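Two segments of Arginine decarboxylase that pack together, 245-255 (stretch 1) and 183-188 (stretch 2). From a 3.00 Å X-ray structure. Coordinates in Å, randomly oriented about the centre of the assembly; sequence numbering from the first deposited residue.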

# COMPACT_ATOMS: atom_id res chain seq x y z
N LYS B 245 -6.62 -0.97 29.25
CA LYS B 245 -7.14 -0.80 30.60
C LYS B 245 -7.24 0.66 30.99
O LYS B 245 -8.16 1.07 31.70
CB LYS B 245 -6.29 -1.57 31.62
CG LYS B 245 -6.73 -3.02 31.76
CD LYS B 245 -5.99 -3.84 32.82
CE LYS B 245 -4.56 -4.17 32.41
NZ LYS B 245 -3.97 -5.28 33.24
N LYS B 246 -6.30 1.45 30.53
CA LYS B 246 -6.33 2.87 30.84
C LYS B 246 -7.54 3.49 30.14
O LYS B 246 -8.22 4.34 30.71
CB LYS B 246 -5.05 3.54 30.36
CG LYS B 246 -3.94 3.55 31.40
CD LYS B 246 -4.05 4.76 32.34
CE LYS B 246 -4.13 6.12 31.57
NZ LYS B 246 -3.02 6.43 30.60
N ALA B 247 -7.78 3.05 28.91
CA ALA B 247 -8.88 3.53 28.09
C ALA B 247 -10.23 3.12 28.65
O ALA B 247 -11.10 3.94 28.88
CB ALA B 247 -8.74 3.00 26.68
N LEU B 248 -10.38 1.82 28.87
CA LEU B 248 -11.62 1.29 29.37
C LEU B 248 -12.03 2.01 30.65
O LEU B 248 -13.20 2.38 30.81
CB LEU B 248 -11.47 -0.20 29.61
CG LEU B 248 -12.74 -0.94 30.02
CD1 LEU B 248 -13.87 -0.65 29.04
CD2 LEU B 248 -12.43 -2.43 30.10
N ASN B 249 -11.08 2.23 31.54
CA ASN B 249 -11.35 2.92 32.80
C ASN B 249 -11.92 4.32 32.59
O ASN B 249 -12.96 4.67 33.15
CB ASN B 249 -10.06 3.00 33.62
CG ASN B 249 -10.28 2.62 35.04
OD1 ASN B 249 -11.02 3.28 35.76
ND2 ASN B 249 -9.63 1.54 35.47
N GLU B 250 -11.23 5.12 31.80
CA GLU B 250 -11.67 6.48 31.51
C GLU B 250 -13.06 6.45 30.89
O GLU B 250 -13.95 7.17 31.32
CB GLU B 250 -10.70 7.15 30.55
CG GLU B 250 -11.03 8.58 30.25
CD GLU B 250 -10.09 9.20 29.25
OE1 GLU B 250 -8.86 8.98 29.38
OE2 GLU B 250 -10.57 9.92 28.35
N ALA B 251 -13.24 5.60 29.88
CA ALA B 251 -14.52 5.49 29.19
C ALA B 251 -15.62 5.03 30.15
O ALA B 251 -16.74 5.54 30.11
CB ALA B 251 -14.40 4.52 28.02
N GLY B 252 -15.28 4.08 31.02
CA GLY B 252 -16.24 3.57 31.99
C GLY B 252 -16.83 4.67 32.86
O GLY B 252 -18.01 4.67 33.17
N ASN B 253 -15.99 5.62 33.26
CA ASN B 253 -16.47 6.72 34.08
C ASN B 253 -17.29 7.70 33.26
O ASN B 253 -18.25 8.26 33.76
CB ASN B 253 -15.29 7.42 34.76
CG ASN B 253 -14.81 6.68 35.99
OD1 ASN B 253 -15.42 6.77 37.06
ND2 ASN B 253 -13.73 5.94 35.85
N ILE B 254 -16.92 7.90 32.01
CA ILE B 254 -17.67 8.81 31.14
C ILE B 254 -19.07 8.21 31.01
O ILE B 254 -20.07 8.92 31.07
CB ILE B 254 -17.01 8.94 29.73
CG1 ILE B 254 -15.71 9.73 29.84
CG2 ILE B 254 -17.94 9.66 28.77
CD1 ILE B 254 -15.03 9.98 28.53
N TYR B 255 -19.12 6.90 30.84
CA TYR B 255 -20.38 6.18 30.72
C TYR B 255 -21.28 6.47 31.92
O TYR B 255 -22.40 6.93 31.76
CB TYR B 255 -20.11 4.69 30.63
CG TYR B 255 -21.28 3.83 30.98
CD1 TYR B 255 -22.35 3.68 30.11
CD2 TYR B 255 -21.31 3.13 32.19
CE1 TYR B 255 -23.41 2.83 30.42
CE2 TYR B 255 -22.36 2.29 32.51
CZ TYR B 255 -23.41 2.14 31.62
OH TYR B 255 -24.43 1.27 31.93
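Stretch 2, residues 183-188: RVRLHS

Stretch 2 is an extended segment without regular helix or strand over most of its length, and it runs in roughly the opposite direction to the helix of stretch 1, slanting in toward it: its early residues face the Ile-254 end, its last residue the Lys-246 end, where CA of Ser-188 lies 5.9 Å from CA of Ala-247. From Val-184 to Leu-186 the backbone keeps phi between -85° and -89° and psi between 116° and 142°, so successive side chains alternate, and the helix receives every second one.

Arg-183 makes no contact. Val-184 points toward the helix, in rotamer m, and its CG1 lies 4.0 Å from CG2 of Ile-254, an apolar pair at the far end of the contact. Arg-185 then turns its CA-to-CB bond away, leaving the helix little of itself. Leu-186 points toward it again. With chi1 m and chi2 t, its CD1 comes to 3.5 Å from CB of Ala-247 and its CD2 to 4.2 Å from CB of Ala-251, so the leucine spans two alanines one helical turn apart.

At His-187 the extended run ends, as psi drops to 7°, and polar contacts take over. Its backbone N donates a hydrogen bond to OE2 of Glu-250, at 2.7 Å and with an N-H...O angle of 162°, while the imidazole leads away. Ser-188 points back toward the helix, and its OG donates to OE1 of Glu-250 at 2.8 Å; the same OG is 3.4 Å from O of Lys-246. This residue is poorly ordered, so its details deserve caution.

Glu-250 is thus the polar centre of the contact: its side chain, t at chi1 and chi2, reaches out fully to engage one backbone and one side-chain donor. The rule is economical: Val-184 and Leu-186, two residues apart, lie against the helix, and one carboxylate holds the loop where the extended backbone ends.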

# COMPACT_ATOMS: atom_id res chain seq x y z
N ARG B 183 -19.06 8.91 20.06
CA ARG B 183 -17.66 8.51 20.12
C ARG B 183 -16.94 9.43 21.09
O ARG B 183 -16.83 10.63 20.85
CB ARG B 183 -17.01 8.62 18.74
CG ARG B 183 -15.59 8.11 18.71
CD ARG B 183 -14.95 8.32 17.37
NE ARG B 183 -13.60 7.76 17.33
CZ ARG B 183 -12.73 7.95 16.34
NH1 ARG B 183 -11.53 7.39 16.42
NH2 ARG B 183 -13.04 8.69 15.28
N VAL B 184 -16.44 8.88 22.18
CA VAL B 184 -15.76 9.70 23.16
C VAL B 184 -14.28 9.92 22.85
O VAL B 184 -13.60 9.02 22.38
CB VAL B 184 -15.91 9.11 24.56
CG1 VAL B 184 -17.39 8.99 24.91
CG2 VAL B 184 -15.23 7.76 24.62
N ARG B 185 -13.81 11.13 23.11
CA ARG B 185 -12.42 11.49 22.90
C ARG B 185 -11.70 11.06 24.18
O ARG B 185 -12.01 11.58 25.24
CB ARG B 185 -12.31 13.00 22.71
CG ARG B 185 -10.91 13.54 22.52
CD ARG B 185 -10.46 13.38 21.08
NE ARG B 185 -11.22 14.22 20.15
CZ ARG B 185 -11.08 15.54 20.05
NH1 ARG B 185 -11.82 16.22 19.17
NH2 ARG B 185 -10.21 16.18 20.82
N LEU B 186 -10.78 10.10 24.10
CA LEU B 186 -10.05 9.65 25.29
C LEU B 186 -8.79 10.46 25.55
O LEU B 186 -8.04 10.76 24.63
CB LEU B 186 -9.66 8.17 25.17
CG LEU B 186 -10.78 7.13 25.14
CD1 LEU B 186 -10.18 5.75 25.11
CD2 LEU B 186 -11.69 7.28 26.35
N HIS B 187 -8.56 10.82 26.80
CA HIS B 187 -7.36 11.58 27.14
C HIS B 187 -6.22 10.65 27.51
O HIS B 187 -5.16 11.11 27.94
CB HIS B 187 -7.63 12.56 28.29
CG HIS B 187 -7.89 13.97 27.84
ND1 HIS B 187 -7.93 15.03 28.72
CD2 HIS B 187 -8.10 14.49 26.61
CE1 HIS B 187 -8.16 16.15 28.05
NE2 HIS B 187 -8.26 15.85 26.76
N SER B 188 -6.43 9.35 27.34
CA SER B 188 -5.42 8.34 27.66
C SER B 188 -4.48 8.08 26.49
O SER B 188 -4.91 8.00 25.33
CB SER B 188 -6.08 7.02 28.09
OG SER B 188 -6.80 7.14 29.32